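Local coordinates for ABC-type transport system, molybdenum-specific extracellular solute-binding protein (Clostridium difficile, PDB 4KD5) that probably captures molybdate or tungstate outside the cell as the solute-binding component of a molybdenum ABC transporter, at residues 97-102 / 162-167; 104-109 / 137-142. All coordinates share one frame; numbering follows the deposited sequence.

Interaction 1 of 2, residues 97-102 / 162-167; sequences SSVSGM and ADVGFV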
loop_
_atom_site.group_PDB
_atom_site.type_symbol
_atom_site.label_atom_id
_atom_site.label_comp_id
_atom_site.label_asym_id
_atom_site.label_seq_id
_atom_site.Cartn_x
_atom_site.Cartn_y
_atom_site.Cartn_z
ATOM N N SER A 97 -39.910 -31.260 13.782
ATOM C CA SER A 97 -41.094 -30.950 12.978
ATOM C C SER A 97 -41.514 -32.011 11.957
ATOM O O SER A 97 -42.692 -32.375 11.887
ATOM C CB SER A 97 -40.888 -29.617 12.259
ATOM O OG SER A 97 -41.665 -29.543 11.080
ATOM N N SER A 98 -40.548 -32.478 11.168
ATOM C CA SER A 98 -40.785 -33.402 10.049
ATOM C C SER A 98 -41.481 -32.775 8.825
ATOM O O SER A 98 -42.058 -33.490 8.003
ATOM C CB SER A 98 -41.506 -34.685 10.499
ATOM O OG SER A 98 -40.736 -35.403 11.449
ATOM N N VAL A 99 -41.415 -31.450 8.697
ATOM C CA VAL A 99 -41.771 -30.795 7.438
ATOM C C VAL A 99 -40.667 -31.086 6.413
ATOM O O VAL A 99 -39.483 -30.925 6.712
ATOM C CB VAL A 99 -41.954 -29.270 7.606
ATOM C CG1 VAL A 99 -42.054 -28.592 6.250
ATOM C CG2 VAL A 99 -43.204 -28.972 8.416
ATOM N N SER A 100 -41.056 -31.513 5.214
ATOM C CA SER A 100 -40.103 -32.008 4.214
ATOM C C SER A 100 -39.430 -30.930 3.361
ATOM O O SER A 100 -38.214 -30.960 3.161
ATOM C CB SER A 100 -40.781 -33.035 3.304
ATOM O OG SER A 100 -40.038 -33.232 2.115
ATOM N N GLY A 101 -40.217 -29.990 2.846
ATOM C CA GLY A 101 -39.685 -28.967 1.958
ATOM C C GLY A 101 -40.665 -27.887 1.537
ATOM O O GLY A 101 -41.711 -27.707 2.162
HETATM N N MSE A 102 -40.318 -27.172 0.466
HETATM C CA MSE A 102 -41.144 -26.085 -0.056
HETATM C C MSE A 102 -42.481 -26.580 -0.597
HETATM O O MSE A 102 -43.471 -25.853 -0.562
HETATM C CB MSE A 102 -40.399 -25.312 -1.150
HETATM C CG MSE A 102 -39.228 -24.476 -0.661
HETATM SE SE MSE A 102 -39.743 -22.880 0.327
HETATM C CE MSE A 102 -40.609 -21.936 -1.128
ATOM N N ALA A 162 -45.915 -21.177 14.758
ATOM C CA ALA A 162 -45.902 -21.272 13.304
ATOM C C ALA A 162 -45.246 -22.588 12.922
ATOM O O ALA A 162 -44.243 -22.978 13.523
ATOM C CB ALA A 162 -45.150 -20.112 12.699
ATOM N N ASP A 163 -45.805 -23.265 11.924
ATOM C CA ASP A 163 -45.262 -24.540 11.477
ATOM C C ASP A 163 -43.917 -24.350 10.786
ATOM O O ASP A 163 -42.956 -25.066 11.066
ATOM C CB ASP A 163 -46.246 -25.237 10.539
ATOM C CG ASP A 163 -47.615 -25.424 11.167
ATOM O OD1 ASP A 163 -47.681 -25.719 12.379
ATOM O OD2 ASP A 163 -48.626 -25.270 10.450
ATOM N N VAL A 164 -43.859 -23.382 9.877
ATOM C CA VAL A 164 -42.616 -23.054 9.187
ATOM C C VAL A 164 -42.341 -21.554 9.205
ATOM O O VAL A 164 -43.185 -20.764 9.633
ATOM C CB VAL A 164 -42.611 -23.538 7.726
ATOM C CG1 VAL A 164 -42.878 -25.018 7.659
ATOM C CG2 VAL A 164 -43.657 -22.784 6.921
ATOM N N GLY A 165 -41.160 -21.169 8.728
ATOM C CA GLY A 165 -40.782 -19.768 8.672
ATOM C C GLY A 165 -39.795 -19.450 7.564
ATOM O O GLY A 165 -39.139 -20.346 7.025
ATOM N N PHE A 166 -39.700 -18.170 7.217
ATOM C CA PHE A 166 -38.715 -17.710 6.242
ATOM C C PHE A 166 -37.704 -16.795 6.919
ATOM O O PHE A 166 -38.073 -15.844 7.610
ATOM C CB PHE A 166 -39.391 -16.997 5.069
ATOM C CG PHE A 166 -39.942 -17.932 4.033
ATOM C CD1 PHE A 166 -39.124 -18.430 3.032
ATOM C CD2 PHE A 166 -41.273 -18.321 4.063
ATOM C CE1 PHE A 166 -39.622 -19.297 2.074
ATOM C CE2 PHE A 166 -41.777 -19.189 3.107
ATOM C CZ PHE A 166 -40.951 -19.676 2.112
ATOM N N VAL A 167 -36.425 -17.089 6.714
ATOM C CA VAL A 167 -35.373 -16.455 7.492
ATOM C C VAL A 167 -34.044 -16.535 6.731
ATOM O O VAL A 167 -33.918 -17.335 5.810
ATOM C CB VAL A 167 -35.297 -17.128 8.883
ATOM C CG1 VAL A 167 -34.099 -18.048 8.981
ATOM C CG2 VAL A 167 -35.278 -16.098 9.986
#
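Val99 and Val164 mark where the two backbones come nearest, 8.0 Å between their CA atoms, too far for main-chain hydrogen bonding. Residues 97-102 form an irregular run of loop, whereas 164-167 belong to a strand; the touching parts run 39° apart, and side chains alone bridge the distance. At the first of two touching points, CG1 of Val99 meets CG1 of Val164 at 3.9 Å, and CG2 of Val99 lies almost as near, so a single methyl of the strand valine rests against both branches of the loop valine. Val99 is presented by a small ST turn in which its backbone N donates to Ser97 OG over 3.1 Å. The second point belongs to Met102, present as selenomethionine. The bend of its chain at chi2 (-72°) sets SE 3.9 Å from CZ of Phe166, and a second bend at chi3 (-66°) swings the CE methyl to the edge of the ring, in its plane. Selenium approaches the ring obliquely, 5.0 Å from SE to the Phe166 centroid. This is a Met-aromatic contact, with selenium in the place of sulfur. Around it, Leu91 of strand 82-94 touches both Met102 and Val164, and Phe166 also packs on Ile113 and Val115 of strand 113-116 and on Ala127 and Leu131 of helix 122-133. The loop after strand 82-94 thus packs Val99 and Met102 on strand 164-168, beside strands 82-94 and 113-116, in an alpha/beta lobe of the periplasmic-binding-protein fold.

Interaction 2 of 2, residues 104-109 / 137-142; sequences DLTTDK and KDKLKD. With SBT (2-butanol), chain I.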
loop_
_atom_site.group_PDB
_atom_site.type_symbol
_atom_site.label_atom_id
_atom_site.label_comp_id
_atom_site.label_asym_id
_atom_site.label_seq_id
_atom_site.Cartn_x
_atom_site.Cartn_y
_atom_site.Cartn_z
ATOM N N ASP A 104 -44.297 -28.692 0.737
ATOM C CA ASP A 104 -45.167 -28.869 1.897
ATOM C C ASP A 104 -45.886 -27.587 2.331
ATOM O O ASP A 104 -46.732 -27.619 3.224
ATOM C CB ASP A 104 -44.369 -29.448 3.068
ATOM C CG ASP A 104 -43.826 -30.833 2.774
ATOM O OD1 ASP A 104 -43.610 -31.597 3.738
ATOM O OD2 ASP A 104 -43.617 -31.158 1.586
ATOM N N LEU A 105 -45.546 -26.463 1.705
ATOM C CA LEU A 105 -46.225 -25.198 1.987
ATOM C C LEU A 105 -47.683 -25.249 1.532
ATOM O O LEU A 105 -48.562 -24.653 2.150
ATOM C CB LEU A 105 -45.520 -24.026 1.299
ATOM C CG LEU A 105 -44.122 -23.605 1.734
ATOM C CD1 LEU A 105 -43.674 -22.375 0.960
ATOM C CD2 LEU A 105 -44.103 -23.312 3.213
ATOM N N THR A 106 -47.930 -25.974 0.445
ATOM C CA THR A 106 -49.255 -26.034 -0.168
ATOM C C THR A 106 -50.159 -27.075 0.498
ATOM O O THR A 106 -51.382 -27.015 0.383
ATOM C CB THR A 106 -49.148 -26.341 -1.665
ATOM O OG1 THR A 106 -47.903 -25.842 -2.167
ATOM C CG2 THR A 106 -50.289 -25.699 -2.423
ATOM N N THR A 107 -49.543 -28.030 1.191
ATOM C CA THR A 107 -50.270 -29.121 1.839
ATOM C C THR A 107 -50.929 -28.676 3.141
ATOM O O THR A 107 -50.725 -27.554 3.598
ATOM C CB THR A 107 -49.341 -30.318 2.129
ATOM O OG1 THR A 107 -48.613 -30.081 3.340
ATOM C CG2 THR A 107 -48.364 -30.519 0.989
ATOM N N ASP A 108 -51.708 -29.573 3.738
ATOM C CA ASP A 108 -52.371 -29.303 5.010
ATOM C C ASP A 108 -51.427 -29.508 6.191
ATOM O O ASP A 108 -51.793 -29.245 7.336
ATOM C CB ASP A 108 -53.596 -30.203 5.178
ATOM C CG ASP A 108 -54.905 -29.446 5.037
ATOM O OD1 ASP A 108 -55.445 -28.988 6.067
ATOM O OD2 ASP A 108 -55.402 -29.318 3.898
ATOM N N LYS A 109 -50.216 -29.978 5.910
ATOM C CA LYS A 109 -49.229 -30.222 6.957
ATOM C C LYS A 109 -48.803 -28.933 7.652
ATOM O O LYS A 109 -48.550 -28.923 8.859
ATOM C CB LYS A 109 -48.015 -30.960 6.388
ATOM C CG LYS A 109 -48.375 -32.308 5.787
ATOM C CD LYS A 109 -47.150 -33.155 5.479
ATOM C CE LYS A 109 -47.516 -34.642 5.475
ATOM N NZ LYS A 109 -46.755 -35.444 4.471
ATOM N N LYS A 137 -48.127 -16.652 -3.452
ATOM C CA LYS A 137 -48.491 -15.585 -2.521
ATOM C C LYS A 137 -49.990 -15.485 -2.241
ATOM O O LYS A 137 -50.393 -15.209 -1.110
ATOM C CB LYS A 137 -47.953 -14.228 -2.986
ATOM C CG LYS A 137 -47.813 -13.231 -1.849
ATOM C CD LYS A 137 -47.794 -11.796 -2.342
ATOM C CE LYS A 137 -48.024 -10.837 -1.182
ATOM N NZ LYS A 137 -48.046 -9.402 -1.591
ATOM N N ASP A 138 -50.816 -15.702 -3.260
ATOM C CA ASP A 138 -52.265 -15.662 -3.068
ATOM C C ASP A 138 -52.784 -16.896 -2.332
ATOM O O ASP A 138 -53.511 -16.770 -1.350
ATOM C CB ASP A 138 -52.998 -15.479 -4.406
ATOM C CG ASP A 138 -53.429 -14.042 -4.651
ATOM O OD1 ASP A 138 -53.761 -13.709 -5.810
ATOM O OD2 ASP A 138 -53.435 -13.248 -3.689
ATOM N N LYS A 139 -52.396 -18.078 -2.806
ATOM C CA LYS A 139 -52.827 -19.343 -2.206
ATOM C C LYS A 139 -52.527 -19.429 -0.709
ATOM O O LYS A 139 -53.258 -20.063 0.044
ATOM C CB LYS A 139 -52.169 -20.531 -2.923
ATOM C CG LYS A 139 -52.507 -20.648 -4.405
ATOM C CD LYS A 139 -51.770 -21.811 -5.084
ATOM C CE LYS A 139 -52.410 -23.166 -4.781
ATOM N NZ LYS A 139 -52.084 -24.188 -5.827
ATOM N N LEU A 140 -51.450 -18.773 -0.290
ATOM C CA LEU A 140 -50.917 -18.913 1.065
ATOM C C LEU A 140 -51.367 -17.805 2.016
ATOM O O LEU A 140 -50.985 -17.796 3.184
ATOM C CB LEU A 140 -49.383 -18.960 1.020
ATOM C CG LEU A 140 -48.670 -20.310 0.928
ATOM C CD1 LEU A 140 -49.530 -21.346 0.245
ATOM C CD2 LEU A 140 -47.340 -20.172 0.205
ATOM N N LYS A 141 -52.180 -16.880 1.513
ATOM C CA LYS A 141 -52.601 -15.705 2.276
ATOM C C LYS A 141 -53.282 -16.070 3.597
ATOM O O LYS A 141 -53.157 -15.350 4.592
ATOM C CB LYS A 141 -53.513 -14.819 1.415
ATOM C CG LYS A 141 -53.784 -13.432 1.985
ATOM C CD LYS A 141 -54.410 -12.519 0.938
ATOM C CE LYS A 141 -55.233 -11.412 1.583
ATOM N NZ LYS A 141 -54.821 -10.050 1.150
ATOM N N ASP A 142 -53.979 -17.202 3.608
ATOM C CA ASP A 142 -54.660 -17.680 4.810
ATOM C C ASP A 142 -53.697 -18.292 5.829
ATOM O O ASP A 142 -54.073 -18.526 6.978
ATOM C CB ASP A 142 -55.746 -18.694 4.439
ATOM C CG ASP A 142 -55.257 -19.738 3.454
ATOM O OD1 ASP A 142 -54.973 -19.371 2.296
ATOM O OD2 ASP A 142 -55.177 -20.927 3.826
HETATM C C1 SBT I . -53.522 -31.136 0.021
HETATM C C2 SBT I . -53.520 -32.185 1.124
HETATM C C3 SBT I . -52.115 -32.702 1.393
HETATM C C4 SBT I . -51.515 -33.307 0.143
HETATM O OH SBT I . -54.049 -31.611 2.321
#
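Thr106 and Leu140 are the closest residues along the two backbones, 7.4 Å between CA atoms, where the loop 104-109 faces a type I beta turn running from Asp138 to Lys141. Leu140 reaches over with its CD1 methyl to 3.9 Å from the carbonyl O of Leu105, and its other methyl, CD2, lies 4.3 Å from Leu105 CD1, so the two leucines meet loosely by their branch ends. Leu105 O takes a hydrogen bond from Lys143 NZ; the leucine methyl merely lies against it. Nearer the surface, the CG2 methyl of Thr106 touches Lys139 at CE, 4.1 Å away; the lysine chain, bent at chi3 (78°), brings its ammonium end equally near that methyl. Thr107 shapes the loop from within: its OG1 donates to Asp104 O and accepts from Lys109 N at 3.0 Å, the latter bond closing an ST turn. Beyond it a 2-butanol molecule lies against Thr107 CB, its hydroxyl weakly accepting from Asp108 N and weakly donating to Asp108 OD2 (3.1 Å from OH to OD2). With no hydrogen bond between the two segments, their contact depends on shape and burial more than on direction; the polar bonds within 104-109 shape that loop without joining it to 137-142.

In the fold
Interactions 1 and 2 adjoin on one side of the molecule, their centres 12 Å apart, and Leu105 joins them: its CD2 lies 3.8 Å from Val164 CG2 and its CD1 4.0 Å from Phe166 CZ. The loop between strands 82-94 and 113-116 supplies one segment to each contact, and Ser100 N hydrogen-bonds to Asp104 OD1 between them. The side chain of Phe166 is about 6 Å from that of Ala123 and about 8 Å from that of Val150, both predicted molybdate-site residues. Interaction 2 sits farther out, away from the annotated sites; the 2-butanol at Asp108 is about 12 Å from the side chain of Val99.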